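Local atomic coordinates of aerobactin synthase IucA (PDB entry 5JM8), a protein that binds ATP and magnesium as an NIS synthetase and probably uses the nucleotide to ligate a building block of the siderophore aerobactin to its partner. Residues A[120-125]-A[171-175]; A[204-209]-A[273-277]; A[451-455]-A[471-475]. The contacts are given in a common frame with arbitrary orientation. Residues are numbered along the deposited sequence.

Contact 1 of 3, residues A[120-125]-A[171-175]; sequences QAIDAR and PDFAP
The ring of Phe173 overlaps the last turn of helix 101-124, with Ala121 CA over one face, 4.1 Å from Phe173 CZ. Ala124 CB is 3.7 Å from Phe173 CE2, and Ala121 CB 4.4 Å from Phe173 CE1. His126 of the second subunit also meets the ring. The CA-to-CB bond of Phe173 points away from the helix; chi1 of -63° (m) with chi2 of 74° carries the ring back. Pro171 to Ala174 form a type I beta turn, closed by Ala174 N to Pro171 O at 2.8 Å, and Ala174 takes left-handed angles (53/53). Ala121 CA faces Asp172 CA at 6.1 Å. Arg125 is the first residue to leave helical angles (-101/75), and its side chain (chi1 to chi3 all m) reaches across to the turn. There Arg125 NH1 donates to Asp172 O at 2.6 Å (159°), with Ala174 CB over one guanidinium face, 3.7 Å from Arg125 NH1. An arginine just past a helix C-terminus binds a carbonyl of a beta turn. A salt bridge to Asp127 and a hydrogen bond to Gln143 O also hold the guanidinium. The contact ties the end of helix 101-124 to the loop between helix 163-169 and strand 177-185.

Contact 2 of 3, residues A[204-209]-A[273-277]; sequences RFAAEN and SRDMI
This is a helix-on-sheet contact, largely buried, in which the C-terminal part of helix 198-209 crosses the start of strand 275-284. The axes of segments 204-209 and 275-277 approach to 10.5 Å at a signed angle of -97°, so the helix runs almost perpendicular to the strand. Nearest CA pairs are Phe205-Asp275 (7.3 Å) and Glu208-Ser273 (6.5 Å).

Polar groups dominate one part of the interface. Arg204 (ttp, chi3 74°) makes a salt bridge from NH1 to Asp275 OD2 at 2.6 Å (144°), while Arg274 CD covers one face of its guanidinium, 3.4 Å from Arg204 NH2. One turn on, Glu208 (chi1 68°, chi2 -175°) accepts a hydrogen bond at OE2 from Arg274 N at 3.0 Å (140°). Water 1 joins these groups: it accepts from Arg204 NE (2.8 Å) and donates to Glu208 OE2 (3.1 Å) and Asp275 OD2 (2.5 Å). Phe205, with chi1 of -175° (t), supplies the apolar part: Phe205 CD1 is 4.1 Å from Asp275 CB at the ring edge, and Phe205 CZ is 4.1 Å from Ile277 CD1. Asn209 ND2 donates to Phe205 O within the helix (2.7 Å), and Asn209 OD1 is 3.4 Å from Ser273 CB.

A salt bridge, a direct hydrogen bond and a water-mediated network thus join the helix to the strand's beginning, beside the Phe205 packing. Arg201, one turn earlier, also bridges Asp275, and Ala207 packs on Ala207 of the third subunit. Phe205 and Ile277 pack on Leu348 of strand 345-350, and Asn209 reaches Trp259 of strand 258-261.

Contact 3 of 3, residues A[451-455]-A[471-475]; sequences SAFMP and NVFTR
Segments 451-455 and 471-475 run in broadly the same sense, 52° apart end to end, the second extended at Val472 to Thr474 (phi/psi -102/138, -112/141, -79/171). They meet in a single beta bridge, Phe453 with Val472 (CA-CA 4.7 Å). The bridge is of the parallel kind: Phe453 N donates to Asn471 O at 3.0 Å (142°), and Phe473 N to Phe453 O at 2.8 Å (172°). Ala452 CA and Met454 CA face Asn471 CA and Phe473 CA at 4.9 and 5.3 Å. Asn471 (chi1 48°, p) bonds from ND2 to Ser451 O at 3.1 Å. Ala452 CB sits over the Phe473 ring in a CH-pi contact, 3.7 Å from its centroid and 6° off the normal. Met454 (mmm) brings SD to 4.1 Å from Phe473 CB and CE to 3.8 Å from Thr474 O. Thr474 is the N-cap of helix 475-500. Strand 422-424 pairs with 451-453 through Val423. Two backbone bonds thus define the bridge, the Asn471 side chain extends it, and the CH-pi contact adds apolar packing.

Overall arrangement
Contacts 1, 2 and 3 follow one another in series along the chain, and none touches another. The centres of contacts 1 and 2 are 27 Å apart, those of 2 and 3 are 32 Å apart, and those of 1 and 3, on opposite sides of the chain's centre, 39 Å apart. Contact 1 joins helix 101-124 to the loop before strand 177-185; contact 2, in the IucA/IucC family region, involves strand 275-284; contact 3, in the FhuF-like region, adjoins strands 422-424 and 451-453. Side chains of Pro171, Ile277 and Ser451 are about 8, 10 and 11 Å from ATP, near it without touching it. Contact 1 meets the second subunit, contact 2 the third, and no other chain touches contact 3.

Contact 1 of 3, residues A[120-125]-A[171-175]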
ATOM      1  N   GLN A 120     -10.213  15.226 -29.527  1.00 23.45           N
ATOM      2  CA  GLN A 120      -9.672  13.872 -29.535  1.00 20.15           C
ATOM      3  C   GLN A 120      -9.409  13.404 -28.112  1.00 18.37           C
ATOM      4  O   GLN A 120      -9.856  12.331 -27.708  1.00 20.11           O
ATOM      5  CB  GLN A 120      -8.377  13.801 -30.351  1.00 23.48           C
ATOM      6  CG  GLN A 120      -8.561  13.940 -31.854  1.00 31.85           C
ATOM      7  CD  GLN A 120      -7.241  13.955 -32.605  1.00 42.01           C
ATOM      8  OE1 GLN A 120      -6.188  14.238 -32.030  1.00 49.36           O
ATOM      9  NE2 GLN A 120      -7.290  13.648 -33.897  1.00 42.05           N
ATOM     10  N   ALA A 121      -8.687  14.226 -27.359  1.00 17.15           N
ATOM     11  CA  ALA A 121      -8.327  13.900 -25.987  1.00 20.56           C
ATOM     12  C   ALA A 121      -9.569  13.678 -25.133  1.00 22.66           C
ATOM     13  O   ALA A 121      -9.624  12.741 -24.339  1.00 21.24           O
ATOM     14  CB  ALA A 121      -7.468  15.000 -25.395  1.00 16.33           C
ATOM     15  N   ILE A 122     -10.565  14.541 -25.307  1.00 24.52           N
ATOM     16  CA  ILE A 122     -11.810  14.441 -24.554  1.00 27.66           C
ATOM     17  C   ILE A 122     -12.521  13.122 -24.847  1.00 30.50           C
ATOM     18  O   ILE A 122     -13.112  12.517 -23.952  1.00 35.15           O
ATOM     19  CB  ILE A 122     -12.754  15.626 -24.872  1.00 26.38           C
ATOM     20  CG1 ILE A 122     -12.174  16.919 -24.287  1.00 20.45           C
ATOM     21  CG2 ILE A 122     -14.156  15.376 -24.307  1.00 26.52           C
ATOM     22  CD1 ILE A 122     -12.866  18.188 -24.740  1.00 15.95           C
ATOM     23  N   ASP A 123     -12.464  12.685 -26.101  1.00 26.38           N
ATOM     24  CA  ASP A 123     -13.082  11.425 -26.504  1.00 24.92           C
ATOM     25  C   ASP A 123     -12.242  10.224 -26.077  1.00 22.70           C
ATOM     26  O   ASP A 123     -12.740   9.101 -26.017  1.00 25.51           O
ATOM     27  CB  ASP A 123     -13.292  11.389 -28.020  1.00 27.04           C
ATOM     28  CG  ASP A 123     -14.361  12.363 -28.490  1.00 30.68           C
ATOM     29  OD1 ASP A 123     -15.285  12.673 -27.707  1.00 32.68           O
ATOM     30  OD2 ASP A 123     -14.278  12.816 -29.652  1.00 32.29           O
ATOM     31  N   ALA A 124     -10.967  10.466 -25.786  1.00 22.28           N
ATOM     32  CA  ALA A 124     -10.052   9.401 -25.385  1.00 20.90           C
ATOM     33  C   ALA A 124     -10.032   9.191 -23.871  1.00 23.77           C
ATOM     34  O   ALA A 124      -9.723   8.097 -23.398  1.00 33.41           O
ATOM     35  CB  ALA A 124      -8.648   9.708 -25.884  1.00 15.53           C
ATOM     36  N   ARG A 125     -10.351  10.243 -23.119  1.00 20.96           N
ATOM     37  CA  ARG A 125     -10.246  10.212 -21.661  1.00 16.86           C
ATOM     38  C   ARG A 125     -11.600  10.007 -20.984  1.00 17.45           C
ATOM     39  O   ARG A 125     -12.166  10.939 -20.414  1.00 17.56           O
ATOM     40  CB  ARG A 125      -9.611  11.508 -21.152  1.00 16.05           C
ATOM     41  CG  ARG A 125      -8.159  11.711 -21.584  1.00 16.50           C
ATOM     42  CD  ARG A 125      -7.219  10.692 -20.947  1.00 15.81           C
ATOM     43  NE  ARG A 125      -7.282  10.733 -19.489  1.00 15.36           N
ATOM     44  CZ  ARG A 125      -6.589  11.576 -18.728  1.00 15.56           C
ATOM     45  NH1 ARG A 125      -5.768  12.463 -19.276  1.00 16.52           N
ATOM     46  NH2 ARG A 125      -6.721  11.533 -17.412  1.00 14.73           N
ATOM     47  N   PRO A 171       0.671  15.056 -21.977  1.00 14.58           N
ATOM     48  CA  PRO A 171      -0.038  14.487 -20.824  1.00 14.06           C
ATOM     49  C   PRO A 171      -1.495  14.143 -21.093  1.00 20.26           C
ATOM     50  O   PRO A 171      -2.097  13.401 -20.319  1.00 24.44           O
ATOM     51  CB  PRO A 171       0.049  15.602 -19.783  1.00 16.68           C
ATOM     52  CG  PRO A 171       0.131  16.850 -20.586  1.00 15.44           C
ATOM     53  CD  PRO A 171       0.957  16.489 -21.789  1.00 16.82           C
ATOM     54  N   ASP A 172      -2.047  14.683 -22.174  1.00 16.39           N
ATOM     55  CA  ASP A 172      -3.487  14.657 -22.407  1.00 15.17           C
ATOM     56  C   ASP A 172      -4.070  13.242 -22.363  1.00 17.96           C
ATOM     57  O   ASP A 172      -5.126  13.021 -21.771  1.00 22.20           O
ATOM     58  CB  ASP A 172      -3.809  15.315 -23.755  1.00 14.75           C
ATOM     59  CG  ASP A 172      -3.272  16.735 -23.857  1.00 18.75           C
ATOM     60  OD1 ASP A 172      -2.058  16.933 -23.646  1.00 18.48           O
ATOM     61  OD2 ASP A 172      -4.065  17.654 -24.148  1.00 16.86           O
ATOM     62  N   PHE A 173      -3.374  12.288 -22.978  1.00 18.25           N
ATOM     63  CA  PHE A 173      -3.850  10.906 -23.060  1.00 17.63           C
ATOM     64  C   PHE A 173      -3.337  10.080 -21.884  1.00 18.76           C
ATOM     65  O   PHE A 173      -3.468   8.855 -21.865  1.00 18.80           O
ATOM     66  CB  PHE A 173      -3.414  10.269 -24.386  1.00 17.19           C
ATOM     67  CG  PHE A 173      -3.991  10.943 -25.602  1.00 21.57           C
ATOM     68  CD1 PHE A 173      -3.513  12.172 -26.022  1.00 23.04           C
ATOM     69  CD2 PHE A 173      -5.009  10.346 -26.327  1.00 24.15           C
ATOM     70  CE1 PHE A 173      -4.038  12.795 -27.138  1.00 24.64           C
ATOM     71  CE2 PHE A 173      -5.537  10.962 -27.446  1.00 24.68           C
ATOM     72  CZ  PHE A 173      -5.052  12.190 -27.850  1.00 24.16           C
ATOM     73  N   ALA A 174      -2.755  10.772 -20.907  1.00 16.89           N
ATOM     74  CA  ALA A 174      -2.230  10.150 -19.694  1.00 17.12           C
ATOM     75  C   ALA A 174      -1.261   9.005 -19.987  1.00 18.45           C
ATOM     76  O   ALA A 174      -1.430   7.900 -19.467  1.00 22.18           O
ATOM     77  CB  ALA A 174      -3.377   9.654 -18.828  1.00 16.42           C
ATOM     78  N   PRO A 175      -0.236   9.263 -20.814  1.00 17.00           N
ATOM     79  CA  PRO A 175       0.707   8.200 -21.153  1.00 15.24           C
ATOM     80  C   PRO A 175       1.871   8.117 -20.183  1.00 15.18           C
ATOM     81  O   PRO A 175       2.000   8.948 -19.286  1.00 13.76           O
ATOM     82  CB  PRO A 175       1.199   8.616 -22.532  1.00 18.27           C
ATOM     83  CG  PRO A 175       1.246  10.104 -22.434  1.00 18.79           C
ATOM     84  CD  PRO A 175       0.088  10.507 -21.538  1.00 16.97           C
TER

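Contact 2 of 3, residues A[204-209]-A[273-277]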
ATOM      1  N   ARG A 204      23.440   8.296  -9.382  1.00 26.49           N
ATOM      2  CA  ARG A 204      22.260   8.091  -8.547  1.00 24.48           C
ATOM      3  C   ARG A 204      21.004   8.002  -9.400  1.00 28.07           C
ATOM      4  O   ARG A 204      20.195   7.091  -9.235  1.00 33.86           O
ATOM      5  CB  ARG A 204      22.104   9.225  -7.529  1.00 23.09           C
ATOM      6  CG  ARG A 204      21.054   8.947  -6.458  1.00 22.63           C
ATOM      7  CD  ARG A 204      20.811  10.158  -5.570  1.00 23.13           C
ATOM      8  NE  ARG A 204      20.053  11.204  -6.249  1.00 21.18           N
ATOM      9  CZ  ARG A 204      19.796  12.399  -5.727  1.00 20.64           C
ATOM     10  NH1 ARG A 204      19.094  13.290  -6.415  1.00 19.85           N
ATOM     11  NH2 ARG A 204      20.241  12.705  -4.517  1.00 20.38           N
ATOM     12  N   PHE A 205      20.855   8.957 -10.313  1.00 25.77           N
ATOM     13  CA  PHE A 205      19.672   9.036 -11.162  1.00 23.86           C
ATOM     14  C   PHE A 205      19.529   7.782 -12.017  1.00 23.43           C
ATOM     15  O   PHE A 205      18.446   7.210 -12.117  1.00 24.33           O
ATOM     16  CB  PHE A 205      19.741  10.281 -12.054  1.00 23.75           C
ATOM     17  CG  PHE A 205      18.509  10.505 -12.886  1.00 23.02           C
ATOM     18  CD1 PHE A 205      17.438  11.225 -12.381  1.00 22.26           C
ATOM     19  CD2 PHE A 205      18.421  10.001 -14.172  1.00 22.84           C
ATOM     20  CE1 PHE A 205      16.304  11.435 -13.142  1.00 22.58           C
ATOM     21  CE2 PHE A 205      17.290  10.207 -14.938  1.00 23.82           C
ATOM     22  CZ  PHE A 205      16.230  10.925 -14.422  1.00 23.77           C
ATOM     23  N   ALA A 206      20.631   7.355 -12.624  1.00 22.93           N
ATOM     24  CA  ALA A 206      20.625   6.163 -13.461  1.00 22.71           C
ATOM     25  C   ALA A 206      20.368   4.913 -12.631  1.00 22.46           C
ATOM     26  O   ALA A 206      19.735   3.966 -13.095  1.00 21.66           O
ATOM     27  CB  ALA A 206      21.938   6.037 -14.205  1.00 24.66           C
ATOM     28  N   ALA A 207      20.861   4.920 -11.397  1.00 22.15           N
ATOM     29  CA  ALA A 207      20.743   3.765 -10.518  1.00 22.12           C
ATOM     30  C   ALA A 207      19.306   3.540 -10.061  1.00 21.88           C
ATOM     31  O   ALA A 207      18.842   2.404 -10.000  1.00 20.16           O
ATOM     32  CB  ALA A 207      21.649   3.934  -9.314  1.00 23.35           C
ATOM     33  N   GLU A 208      18.604   4.622  -9.742  1.00 19.23           N
ATOM     34  CA  GLU A 208      17.257   4.507  -9.198  1.00 21.85           C
ATOM     35  C   GLU A 208      16.178   4.566 -10.280  1.00 25.83           C
ATOM     36  O   GLU A 208      14.989   4.479  -9.970  1.00 31.00           O
ATOM     37  CB  GLU A 208      17.015   5.604  -8.152  1.00 22.81           C
ATOM     38  CG  GLU A 208      16.948   7.017  -8.700  1.00 26.40           C
ATOM     39  CD  GLU A 208      16.827   8.059  -7.601  1.00 31.69           C
ATOM     40  OE1 GLU A 208      16.951   7.688  -6.414  1.00 32.13           O
ATOM     41  OE2 GLU A 208      16.600   9.246  -7.924  1.00 35.77           O
ATOM     42  N   ASN A 209      16.587   4.701 -11.541  1.00 27.03           N
ATOM     43  CA  ASN A 209      15.640   4.765 -12.655  1.00 24.01           C
ATOM     44  C   ASN A 209      15.847   3.673 -13.698  1.00 28.18           C
ATOM     45  O   ASN A 209      14.879   3.153 -14.254  1.00 33.37           O
ATOM     46  CB  ASN A 209      15.716   6.128 -13.336  1.00 18.53           C
ATOM     47  CG  ASN A 209      15.085   7.222 -12.506  1.00 18.03           C
ATOM     48  OD1 ASN A 209      13.869   7.244 -12.316  1.00 19.30           O
ATOM     49  ND2 ASN A 209      15.905   8.139 -12.005  1.00 18.97           N
ATOM     50  N   SER A 273      11.363   8.205  -8.338  1.00 17.96           N
ATOM     51  CA  SER A 273      12.589   8.951  -8.590  1.00 15.34           C
ATOM     52  C   SER A 273      12.732  10.133  -7.642  1.00 17.84           C
ATOM     53  O   SER A 273      11.815  10.943  -7.492  1.00 19.34           O
ATOM     54  CB  SER A 273      12.631   9.447 -10.033  1.00 15.56           C
ATOM     55  OG  SER A 273      13.744  10.299 -10.241  1.00 16.14           O
ATOM     56  N   ARG A 274      13.897  10.224  -7.015  1.00 16.77           N
ATOM     57  CA  ARG A 274      14.218  11.326  -6.124  1.00 20.22           C
ATOM     58  C   ARG A 274      14.229  12.645  -6.886  1.00 21.67           C
ATOM     59  O   ARG A 274      14.062  13.717  -6.302  1.00 21.76           O
ATOM     60  CB  ARG A 274      15.572  11.076  -5.464  1.00 27.84           C
ATOM     61  CG  ARG A 274      15.939  12.051  -4.365  1.00 33.58           C
ATOM     62  CD  ARG A 274      17.157  11.553  -3.602  1.00 39.54           C
ATOM     63  NE  ARG A 274      16.917  10.260  -2.966  1.00 41.85           N
ATOM     64  CZ  ARG A 274      16.335  10.105  -1.780  1.00 40.32           C
ATOM     65  NH1 ARG A 274      15.924  11.163  -1.088  1.00 39.71           N
ATOM     66  NH2 ARG A 274      16.160   8.887  -1.285  1.00 38.55           N
ATOM     67  N   ASP A 275      14.421  12.550  -8.200  1.00 21.65           N
ATOM     68  CA  ASP A 275      14.483  13.721  -9.067  1.00 22.60           C
ATOM     69  C   ASP A 275      13.454  13.659 -10.190  1.00 23.08           C
ATOM     70  O   ASP A 275      13.197  12.596 -10.756  1.00 24.11           O
ATOM     71  CB  ASP A 275      15.881  13.857  -9.675  1.00 23.14           C
ATOM     72  CG  ASP A 275      16.929  14.236  -8.654  1.00 26.86           C
ATOM     73  OD1 ASP A 275      16.624  15.050  -7.757  1.00 28.59           O
ATOM     74  OD2 ASP A 275      18.060  13.719  -8.748  1.00 29.11           O
ATOM     75  N   MET A 276      12.864  14.810 -10.494  1.00 24.24           N
ATOM     76  CA  MET A 276      12.149  14.994 -11.746  1.00 19.72           C
ATOM     77  C   MET A 276      13.168  15.459 -12.778  1.00 19.60           C
ATOM     78  O   MET A 276      14.274  15.868 -12.420  1.00 20.83           O
ATOM     79  CB  MET A 276      11.021  16.016 -11.604  1.00 19.52           C
ATOM     80  CG  MET A 276       9.932  15.625 -10.627  1.00 14.53           C
ATOM     81  SD  MET A 276       8.548  16.769 -10.708  1.00 15.56           S
ATOM     82  CE  MET A 276       7.620  16.303  -9.248  1.00 13.55           C
ATOM     83  N   ILE A 277      12.801  15.402 -14.053  1.00 18.02           N
ATOM     84  CA  ILE A 277      13.697  15.854 -15.106  1.00 17.33           C
ATOM     85  C   ILE A 277      12.950  16.728 -16.114  1.00 17.33           C
ATOM     86  O   ILE A 277      11.840  16.407 -16.540  1.00 16.87           O
ATOM     87  CB  ILE A 277      14.374  14.654 -15.804  1.00 17.65           C
ATOM     88  CG1 ILE A 277      15.467  15.133 -16.761  1.00 18.50           C
ATOM     89  CG2 ILE A 277      13.340  13.786 -16.514  1.00 17.20           C
ATOM     90  CD1 ILE A 277      16.508  14.078 -17.059  1.00 19.00           C
TER
HETATM   91  O   HOH W   1      18.778  11.297  -8.727  1.00 22.91           O

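Contact 3 of 3, residues A[451-455]-A[471-475]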
ATOM      1  N   SER A 451      12.190  32.618 -11.749  1.00 21.13           N
ATOM      2  CA  SER A 451      12.736  33.282 -10.572  1.00 21.56           C
ATOM      3  C   SER A 451      13.462  34.557 -10.980  1.00 28.31           C
ATOM      4  O   SER A 451      14.190  34.576 -11.974  1.00 25.78           O
ATOM      5  CB  SER A 451      13.688  32.357  -9.813  1.00 24.49           C
ATOM      6  OG  SER A 451      14.810  32.013 -10.604  1.00 24.82           O
ATOM      7  N   ALA A 452      13.253  35.617 -10.208  1.00 23.03           N
ATOM      8  CA  ALA A 452      13.925  36.886 -10.443  1.00 24.68           C
ATOM      9  C   ALA A 452      14.130  37.609  -9.120  1.00 27.62           C
ATOM     10  O   ALA A 452      13.519  37.254  -8.110  1.00 29.11           O
ATOM     11  CB  ALA A 452      13.127  37.744 -11.404  1.00 25.16           C
ATOM     12  N   PHE A 453      14.990  38.623  -9.128  1.00 27.54           N
ATOM     13  CA  PHE A 453      15.369  39.311  -7.901  1.00 27.16           C
ATOM     14  C   PHE A 453      15.211  40.822  -8.020  1.00 29.08           C
ATOM     15  O   PHE A 453      15.543  41.417  -9.044  1.00 29.18           O
ATOM     16  CB  PHE A 453      16.809  38.957  -7.530  1.00 28.74           C
ATOM     17  CG  PHE A 453      17.049  37.478  -7.405  1.00 29.55           C
ATOM     18  CD1 PHE A 453      16.703  36.803  -6.247  1.00 30.43           C
ATOM     19  CD2 PHE A 453      17.613  36.762  -8.450  1.00 28.04           C
ATOM     20  CE1 PHE A 453      16.919  35.441  -6.130  1.00 29.19           C
ATOM     21  CE2 PHE A 453      17.831  35.399  -8.337  1.00 26.41           C
ATOM     22  CZ  PHE A 453      17.483  34.739  -7.176  1.00 27.55           C
ATOM     23  N   MET A 454      14.690  41.427  -6.958  1.00 28.55           N
ATOM     24  CA  MET A 454      14.520  42.868  -6.893  1.00 27.99           C
ATOM     25  C   MET A 454      15.832  43.513  -6.468  1.00 31.85           C
ATOM     26  O   MET A 454      16.737  42.824  -5.998  1.00 31.52           O
ATOM     27  CB  MET A 454      13.401  43.232  -5.916  1.00 27.49           C
ATOM     28  CG  MET A 454      12.060  42.626  -6.279  1.00 26.34           C
ATOM     29  SD  MET A 454      11.550  43.059  -7.946  1.00 26.53           S
ATOM     30  CE  MET A 454      11.394  44.839  -7.799  1.00 27.72           C
ATOM     31  N   PRO A 455      15.944  44.836  -6.644  1.00 32.75           N
ATOM     32  CA  PRO A 455      17.159  45.544  -6.232  1.00 34.07           C
ATOM     33  C   PRO A 455      17.507  45.331  -4.761  1.00 32.12           C
ATOM     34  O   PRO A 455      18.688  45.272  -4.424  1.00 33.08           O
ATOM     35  CB  PRO A 455      16.814  47.011  -6.506  1.00 38.44           C
ATOM     36  CG  PRO A 455      15.824  46.957  -7.613  1.00 38.92           C
ATOM     37  CD  PRO A 455      15.008  45.725  -7.357  1.00 34.69           C
ATOM     38  N   ASN A 471      18.846  37.613 -14.124  1.00 28.33           N
ATOM     39  CA  ASN A 471      17.430  37.649 -13.774  1.00 28.32           C
ATOM     40  C   ASN A 471      17.177  38.617 -12.620  1.00 30.19           C
ATOM     41  O   ASN A 471      16.634  38.245 -11.580  1.00 29.95           O
ATOM     42  CB  ASN A 471      16.914  36.244 -13.429  1.00 26.10           C
ATOM     43  CG  ASN A 471      17.815  35.504 -12.462  1.00 26.08           C
ATOM     44  OD1 ASN A 471      19.000  35.807 -12.345  1.00 27.04           O
ATOM     45  ND2 ASN A 471      17.259  34.514 -11.772  1.00 25.05           N
ATOM     46  N   VAL A 472      17.594  39.866 -12.818  1.00 34.38           N
ATOM     47  CA  VAL A 472      17.247  40.959 -11.917  1.00 33.46           C
ATOM     48  C   VAL A 472      16.125  41.775 -12.543  1.00 34.92           C
ATOM     49  O   VAL A 472      16.135  42.038 -13.746  1.00 34.51           O
ATOM     50  CB  VAL A 472      18.448  41.885 -11.615  1.00 30.44           C
ATOM     51  CG1 VAL A 472      19.441  41.194 -10.690  1.00 30.53           C
ATOM     52  CG2 VAL A 472      19.133  42.339 -12.905  1.00 31.46           C
ATOM     53  N   PHE A 473      15.157  42.171 -11.720  1.00 34.77           N
ATOM     54  CA  PHE A 473      13.991  42.912 -12.197  1.00 34.10           C
ATOM     55  C   PHE A 473      13.962  44.344 -11.684  1.00 36.37           C
ATOM     56  O   PHE A 473      14.312  44.617 -10.537  1.00 41.90           O
ATOM     57  CB  PHE A 473      12.697  42.205 -11.774  1.00 31.89           C
ATOM     58  CG  PHE A 473      12.180  41.208 -12.779  1.00 34.58           C
ATOM     59  CD1 PHE A 473      12.981  40.744 -13.815  1.00 38.41           C
ATOM     60  CD2 PHE A 473      10.884  40.737 -12.686  1.00 35.31           C
ATOM     61  CE1 PHE A 473      12.495  39.827 -14.732  1.00 40.04           C
ATOM     62  CE2 PHE A 473      10.393  39.821 -13.598  1.00 37.11           C
ATOM     63  CZ  PHE A 473      11.198  39.368 -14.624  1.00 39.27           C
ATOM     64  N   THR A 474      13.538  45.255 -12.551  1.00 34.53           N
ATOM     65  CA  THR A 474      13.254  46.617 -12.139  1.00 30.73           C
ATOM     66  C   THR A 474      11.894  46.647 -11.462  1.00 33.72           C
ATOM     67  O   THR A 474      11.157  45.660 -11.476  1.00 29.20           O
ATOM     68  CB  THR A 474      13.250  47.592 -13.326  1.00 34.25           C
ATOM     69  OG1 THR A 474      12.175  47.264 -14.214  1.00 34.34           O
ATOM     70  CG2 THR A 474      14.573  47.533 -14.079  1.00 38.13           C
ATOM     71  N   ARG A 475      11.570  47.787 -10.869  1.00 34.89           N
ATOM     72  CA  ARG A 475      10.271  47.993 -10.251  1.00 33.16           C
ATOM     73  C   ARG A 475       9.155  47.823 -11.277  1.00 33.44           C
ATOM     74  O   ARG A 475       8.203  47.082 -11.051  1.00 35.39           O
ATOM     75  CB  ARG A 475      10.212  49.380  -9.617  1.00 34.19           C
ATOM     76  CG  ARG A 475       8.953  49.661  -8.828  1.00 34.84           C
ATOM     77  CD  ARG A 475       9.047  51.012  -8.136  1.00 38.49           C
ATOM     78  NE  ARG A 475       7.814  51.374  -7.440  1.00 40.02           N
ATOM     79  CZ  ARG A 475       6.784  51.996  -8.006  1.00 39.63           C
ATOM     80  NH1 ARG A 475       6.820  52.328  -9.290  1.00 36.56           N
ATOM     81  NH2 ARG A 475       5.710  52.283  -7.284  1.00 41.93           N
TER